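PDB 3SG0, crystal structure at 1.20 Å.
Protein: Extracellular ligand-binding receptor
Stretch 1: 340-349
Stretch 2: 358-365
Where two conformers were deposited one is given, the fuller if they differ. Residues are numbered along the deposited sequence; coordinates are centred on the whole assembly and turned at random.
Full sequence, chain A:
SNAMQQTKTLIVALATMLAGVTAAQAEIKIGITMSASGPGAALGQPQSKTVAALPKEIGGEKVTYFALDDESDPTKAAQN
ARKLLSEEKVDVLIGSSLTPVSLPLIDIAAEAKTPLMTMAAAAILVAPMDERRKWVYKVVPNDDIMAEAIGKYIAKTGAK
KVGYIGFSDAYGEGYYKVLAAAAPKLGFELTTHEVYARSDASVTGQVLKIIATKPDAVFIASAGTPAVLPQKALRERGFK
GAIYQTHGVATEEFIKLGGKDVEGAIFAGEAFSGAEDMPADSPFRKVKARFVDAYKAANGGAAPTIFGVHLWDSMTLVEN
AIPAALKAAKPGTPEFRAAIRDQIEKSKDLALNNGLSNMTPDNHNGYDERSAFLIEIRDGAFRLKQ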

ATOM      1  N   ILE A 340      22.629   1.162   5.129  1.00  9.06           N
ATOM      2  CA  ILE A 340      21.400   0.646   4.531  1.00  9.30           C
ATOM      3  C   ILE A 340      20.635   1.759   3.814  1.00  8.45           C
ATOM      4  O   ILE A 340      20.187   1.585   2.682  1.00  8.74           O
ATOM      5  CB  ILE A 340      20.499  -0.042   5.567  1.00  8.28           C
ATOM      6  CG1 ILE A 340      21.189  -1.302   6.103  1.00 10.12           C
ATOM      7  CG2 ILE A 340      19.150  -0.397   4.945  1.00  9.74           C
ATOM      8  CD1 ILE A 340      20.432  -1.985   7.210  1.00 11.91           C
ATOM      9  N   ARG A 341      20.479   2.897   4.486  1.00  8.10           N
ATOM     10  CA  ARG A 341      19.782   4.027   3.881  1.00  8.31           C
ATOM     11  C   ARG A 341      20.445   4.433   2.561  1.00  8.88           C
ATOM     12  O   ARG A 341      19.763   4.678   1.561  1.00  9.06           O
ATOM     13  CB  ARG A 341      19.745   5.217   4.848  1.00  8.86           C
ATOM     14  CG  ARG A 341      18.735   6.315   4.462  1.00  8.73           C
ATOM     15  CD  ARG A 341      19.285   7.737   4.637  1.00  9.62           C
ATOM     16  NE  ARG A 341      20.372   7.975   3.695  1.00  9.70           N
ATOM     17  CZ  ARG A 341      20.206   8.301   2.417  1.00  8.80           C
ATOM     18  NH1 ARG A 341      18.989   8.511   1.928  1.00  9.00           N
ATOM     19  NH2 ARG A 341      21.262   8.448   1.622  1.00 10.95           N
ATOM     20  N   ASP A 342      21.773   4.526   2.566  1.00  8.84           N
ATOM     21  CA  ASP A 342      22.529   4.891   1.366  1.00  9.78           C
ATOM     22  C   ASP A 342      22.342   3.875   0.247  1.00 10.02           C
ATOM     23  O   ASP A 342      22.237   4.232  -0.927  1.00 11.38           O
ATOM     24  CB  ASP A 342      24.036   4.984   1.668  1.00 11.29           C
ATOM     25  CG  ASP A 342      24.416   6.186   2.524  1.00 13.97           C
ATOM     26  OD1 ASP A 342      23.657   7.169   2.598  1.00 14.15           O
ATOM     27  OD2 ASP A 342      25.520   6.159   3.111  1.00 16.39           O
ATOM     28  N   GLN A 343      22.332   2.597   0.604  1.00  9.56           N
ATOM     29  CA  GLN A 343      22.298   1.549  -0.401  1.00 10.42           C
ATOM     30  C   GLN A 343      20.926   1.393  -1.061  1.00  9.66           C
ATOM     31  O   GLN A 343      20.840   1.167  -2.269  1.00 10.65           O
ATOM     32  CB  GLN A 343      22.749   0.224   0.210  1.00 12.02           C
ATOM     33  CG  GLN A 343      24.223   0.187   0.587  1.00 16.41           C
ATOM     34  CD  GLN A 343      25.129   0.494  -0.593  1.00 19.20           C
ATOM     35  OE1 GLN A 343      25.035  -0.146  -1.642  1.00 17.54           O
ATOM     36  NE2 GLN A 343      25.997   1.492  -0.437  1.00 25.01           N
ATOM     37  N   ILE A 344      19.841   1.504  -0.294  1.00  9.35           N
ATOM     38  CA  ILE A 344      18.519   1.313  -0.890  1.00  9.47           C
ATOM     39  C   ILE A 344      18.264   2.383  -1.952  1.00  9.11           C
ATOM     40  O   ILE A 344      17.646   2.127  -2.978  1.00 10.09           O
ATOM     41  CB  ILE A 344      17.413   1.282   0.170  1.00  8.35           C
ATOM     42  CG1 ILE A 344      17.619   0.067   1.082  1.00 10.02           C
ATOM     43  CG2 ILE A 344      16.047   1.241  -0.499  1.00  9.41           C
ATOM     44  CD1 ILE A 344      16.644  -0.017   2.239  1.00 10.33           C
ATOM     45  N   GLU A 345      18.790   3.578  -1.706  1.00  9.63           N
ATOM     46  CA  GLU A 345      18.662   4.714  -2.600  1.00 10.56           C
ATOM     47  C   GLU A 345      19.267   4.455  -3.977  1.00 10.67           C
ATOM     48  O   GLU A 345      18.946   5.163  -4.930  1.00 11.92           O
ATOM     49  CB  GLU A 345      19.364   5.904  -1.937  1.00 12.59           C
ATOM     50  CG  GLU A 345      19.097   7.257  -2.522  1.00 14.05           C
ATOM     51  CD  GLU A 345      19.454   8.336  -1.526  1.00 12.03           C
ATOM     52  OE1 GLU A 345      18.519   8.934  -0.969  1.00 10.78           O
ATOM     53  OE2 GLU A 345      20.665   8.578  -1.285  1.00 13.47           O
ATOM     54  N   LYS A 346      20.135   3.449  -4.062  1.00 10.60           N
ATOM     55  CA  LYS A 346      20.840   3.100  -5.298  1.00 12.37           C
ATOM     56  C   LYS A 346      20.185   1.944  -6.046  1.00 13.48           C
ATOM     57  O   LYS A 346      20.661   1.546  -7.112  1.00 14.60           O
ATOM     58  CB  LYS A 346      22.284   2.714  -4.987  1.00 13.95           C
ATOM     59  CG  LYS A 346      23.087   3.788  -4.287  1.00 15.01           C
ATOM     60  CD  LYS A 346      24.459   3.255  -3.903  1.00 19.98           C
ATOM     61  CE  LYS A 346      25.198   4.213  -2.994  1.00 27.17           C
ATOM     62  NZ  LYS A 346      26.525   3.656  -2.609  1.00 30.30           N
ATOM     63  N   SER A 347      19.112   1.388  -5.494  1.00 10.98           N
ATOM     64  CA  SER A 347      18.450   0.235  -6.107  1.00 11.25           C
ATOM     65  C   SER A 347      17.866   0.590  -7.470  1.00 10.71           C
ATOM     66  O   SER A 347      17.149   1.575  -7.600  1.00 12.10           O
ATOM     67  CB  SER A 347      17.362  -0.291  -5.170  1.00 11.36           C
ATOM     68  OG  SER A 347      16.728  -1.438  -5.711  1.00 10.80           O
ATOM     69  N   LYS A 348      18.161  -0.227  -8.481  1.00 12.39           N
ATOM     70  CA  LYS A 348      17.755   0.051  -9.859  1.00 12.81           C
ATOM     71  C   LYS A 348      17.193  -1.179 -10.556  1.00 12.10           C
ATOM     72  O   LYS A 348      17.586  -2.308 -10.259  1.00 13.14           O
ATOM     73  CB  LYS A 348      18.947   0.556 -10.691  1.00 15.90           C
ATOM     74  CG  LYS A 348      19.682   1.766 -10.138  1.00 19.18           C
ATOM     75  CD  LYS A 348      18.834   3.027 -10.184  1.00 25.00           C
ATOM     76  CE  LYS A 348      19.666   4.249  -9.811  1.00 29.98           C
ATOM     77  NZ  LYS A 348      18.874   5.508  -9.890  1.00 30.49           N
ATOM     78  N   ASP A 349      16.271  -0.938 -11.484  1.00 12.44           N
ATOM     79  CA  ASP A 349      15.759  -1.967 -12.384  0.51 14.64           C
ATOM     80  C   ASP A 349      15.328  -3.229 -11.645  1.00 14.52           C
ATOM     81  O   ASP A 349      15.636  -4.349 -12.062  1.00 16.81           O
ATOM     82  CB  ASP A 349      16.814  -2.308 -13.442  0.51 19.23           C
ATOM     83  CG  ASP A 349      16.236  -3.065 -14.617  0.51 26.79           C
ATOM     84  OD1 ASP A 349      15.063  -2.818 -14.962  0.51 24.06           O
ATOM     85  OD2 ASP A 349      16.955  -3.908 -15.195  0.51 31.64           O
ATOM     86  N   ASN A 358      12.805   1.829  -9.437  1.00  9.62           N
ATOM     87  CA  ASN A 358      14.067   2.522  -9.655  1.00  9.60           C
ATOM     88  C   ASN A 358      14.190   3.645  -8.641  1.00  8.76           C
ATOM     89  O   ASN A 358      13.555   4.682  -8.777  1.00 10.05           O
ATOM     90  CB  ASN A 358      14.125   3.097 -11.074  1.00 11.79           C
ATOM     91  CG  ASN A 358      14.466   2.057 -12.104  1.00 12.86           C
ATOM     92  OD1 ASN A 358      15.611   1.627 -12.204  1.00 14.51           O
ATOM     93  ND2 ASN A 358      13.479   1.645 -12.875  1.00 14.42           N
HETATM   94  N   MSE A 359      14.982   3.435  -7.601  1.00  9.38           N
HETATM   95  CA  MSE A 359      15.144   4.464  -6.573  1.00  9.08           C
HETATM   96  C   MSE A 359      16.119   5.528  -7.032  1.00  9.84           C
HETATM   97  O   MSE A 359      17.041   5.245  -7.804  1.00 10.95           O
HETATM   98  CB  MSE A 359      15.677   3.844  -5.286  1.00  9.50           C
HETATM   99  CG  MSE A 359      14.755   2.825  -4.664  1.00  9.60           C
HETATM  100 SE   MSE A 359      13.078   3.662  -4.112  0.72  9.60          SE
HETATM  101  CE  MSE A 359      12.384   2.212  -3.061  1.00 10.36           C
ATOM    102  N   THR A 360      15.935   6.750  -6.543  1.00 10.39           N
ATOM    103  CA  THR A 360      16.905   7.820  -6.755  1.00 10.79           C
ATOM    104  C   THR A 360      16.951   8.637  -5.467  1.00 10.32           C
ATOM    105  O   THR A 360      16.109   8.459  -4.584  1.00 10.24           O
ATOM    106  CB  THR A 360      16.493   8.770  -7.886  1.00 11.70           C
ATOM    107  OG1 THR A 360      15.374   9.544  -7.452  1.00 12.01           O
ATOM    108  CG2 THR A 360      16.149   8.011  -9.170  1.00 13.17           C
ATOM    109  N   PRO A 361      17.907   9.567  -5.352  1.00 10.92           N
ATOM    110  CA  PRO A 361      17.928  10.382  -4.130  1.00 11.09           C
ATOM    111  C   PRO A 361      16.637  11.177  -3.911  1.00 11.32           C
ATOM    112  O   PRO A 361      16.279  11.456  -2.759  1.00 12.77           O
ATOM    113  CB  PRO A 361      19.136  11.302  -4.357  1.00 13.51           C
ATOM    114  CG  PRO A 361      20.047  10.474  -5.211  1.00 14.27           C
ATOM    115  CD  PRO A 361      19.119   9.763  -6.165  1.00 12.49           C
ATOM    116  N   ASP A 362      15.932  11.532  -4.978  1.00 11.36           N
ATOM    117  CA  ASP A 362      14.708  12.309  -4.840  1.00 12.39           C
ATOM    118  C   ASP A 362      13.428  11.479  -4.884  1.00 11.64           C
ATOM    119  O   ASP A 362      12.369  11.936  -4.437  1.00 12.67           O
ATOM    120  CB  ASP A 362      14.666  13.426  -5.877  1.00 16.60           C
ATOM    121  CG  ASP A 362      15.693  14.499  -5.594  1.00 25.62           C
ATOM    122  OD1 ASP A 362      15.753  14.956  -4.431  1.00 26.39           O
ATOM    123  OD2 ASP A 362      16.457  14.855  -6.515  1.00 32.25           O
ATOM    124  N   ASN A 363      13.532  10.258  -5.393  1.00  9.52           N
ATOM    125  CA  ASN A 363      12.383   9.373  -5.513  1.00  9.74           C
ATOM    126  C   ASN A 363      12.596   8.100  -4.707  1.00  8.78           C
ATOM    127  O   ASN A 363      13.283   7.178  -5.145  1.00  8.76           O
ATOM    128  CB  ASN A 363      12.099   9.042  -6.978  1.00 10.75           C
ATOM    129  CG  ASN A 363      10.799   8.296  -7.143  1.00 10.18           C
ATOM    130  OD1 ASN A 363      10.201   7.851  -6.160  1.00  9.62           O
ATOM    131  ND2 ASN A 363      10.356   8.131  -8.387  1.00 13.13           N
ATOM    132  N   HIS A 364      12.014   8.074  -3.511  1.00  7.62           N
ATOM    133  CA  HIS A 364      12.129   6.928  -2.622  1.00  7.60           C
ATOM    134  C   HIS A 364      10.924   5.986  -2.730  1.00  7.18           C
ATOM    135  O   HIS A 364      10.718   5.122  -1.874  1.00  7.91           O
ATOM    136  CB  HIS A 364      12.337   7.391  -1.189  1.00  8.04           C
ATOM    137  CG  HIS A 364      13.743   7.795  -0.880  1.00  7.91           C
ATOM    138  ND1 HIS A 364      14.196   7.916   0.415  1.00  8.12           N
ATOM    139  CD2 HIS A 364      14.802   8.082  -1.678  1.00  8.81           C
ATOM    140  CE1 HIS A 364      15.475   8.254   0.404  1.00  8.40           C
ATOM    141  NE2 HIS A 364      15.865   8.368  -0.853  1.00  8.57           N
ATOM    142  N   ASN A 365      10.149   6.167  -3.796  1.00  7.55           N
ATOM    143  CA  ASN A 365       9.055   5.263  -4.162  1.00  7.63           C
ATOM    144  C   ASN A 365       9.526   4.350  -5.298  1.00  7.63           C
ATOM    145  O   ASN A 365       9.598   3.128  -5.136  1.00  8.45           O
ATOM    146  CB  ASN A 365       7.838   6.098  -4.569  1.00  7.51           C
ATOM    147  CG  ASN A 365       6.594   5.271  -4.854  1.00  7.49           C
ATOM    148  OD1 ASN A 365       5.856   5.572  -5.800  1.00  7.79           O
ATOM    149  ND2 ASN A 365       6.321   4.271  -4.021  1.00  8.00           N
TER
HETATM  150  O   HOH W   1      14.418  -0.133 -15.053  1.00 21.58           O

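When a helix gives way to an irregular segment and the chain returns alongside it, backbone groups outside the helix can find partners in a neighbouring segment, and the contact between 340-349 and 358-365 of this extracellular ligand-binding receptor illustrates how loops supply them. Backbone pairing comes first. A type I turn runs from Ile344 to Ser347, and Ser347 O accepts a hydrogen bond from Met359 N at 2.9 Å. It is the one backbone-to-backbone hydrogen bond across the contact. Close by, Glu345 O and Met359 O lie 3.4 Å apart, but both are acceptors and cannot bond to each other.

Side chains extend the pairing by capturing main-chain atoms. Lys348 NZ donates to Met359 O at 2.8 Å, while Asn358 OD1 accepts from Asp349 N at 2.7 Å, so each stretch lends a side chain to the backbone of the other. The amide of Asn358 is used at both ends: ND2 donates to a water 3.0 Å away, and that water donates to Asp349 OD1 at 2.8 Å, bridging the same two residues.

Charged and polar side chains form a second cluster. His364 NE2 donates to Glu345 OE1 at 2.7 Å, with the carboxylate oxygen at the ring edge, near its plane, where the N-H points. The same oxygen accepts from Arg341 NH1 at 3.0 Å, and Arg341 NH2 reaches Glu345 OE2, also at 3.0 Å. This two-pronged salt bridge, formed within the first stretch between residues four apart, holds the carboxylate that meets the histidine.

Van der Waals contact completes the account. Met359, a selenomethionine, points its CA-to-CB bond toward the first stretch; its CG lies 3.4 Å from Ile344 O and, in a carbon-to-carbon contact, 4.1 Å from Ser347 CB, although the end of the side chain leads away.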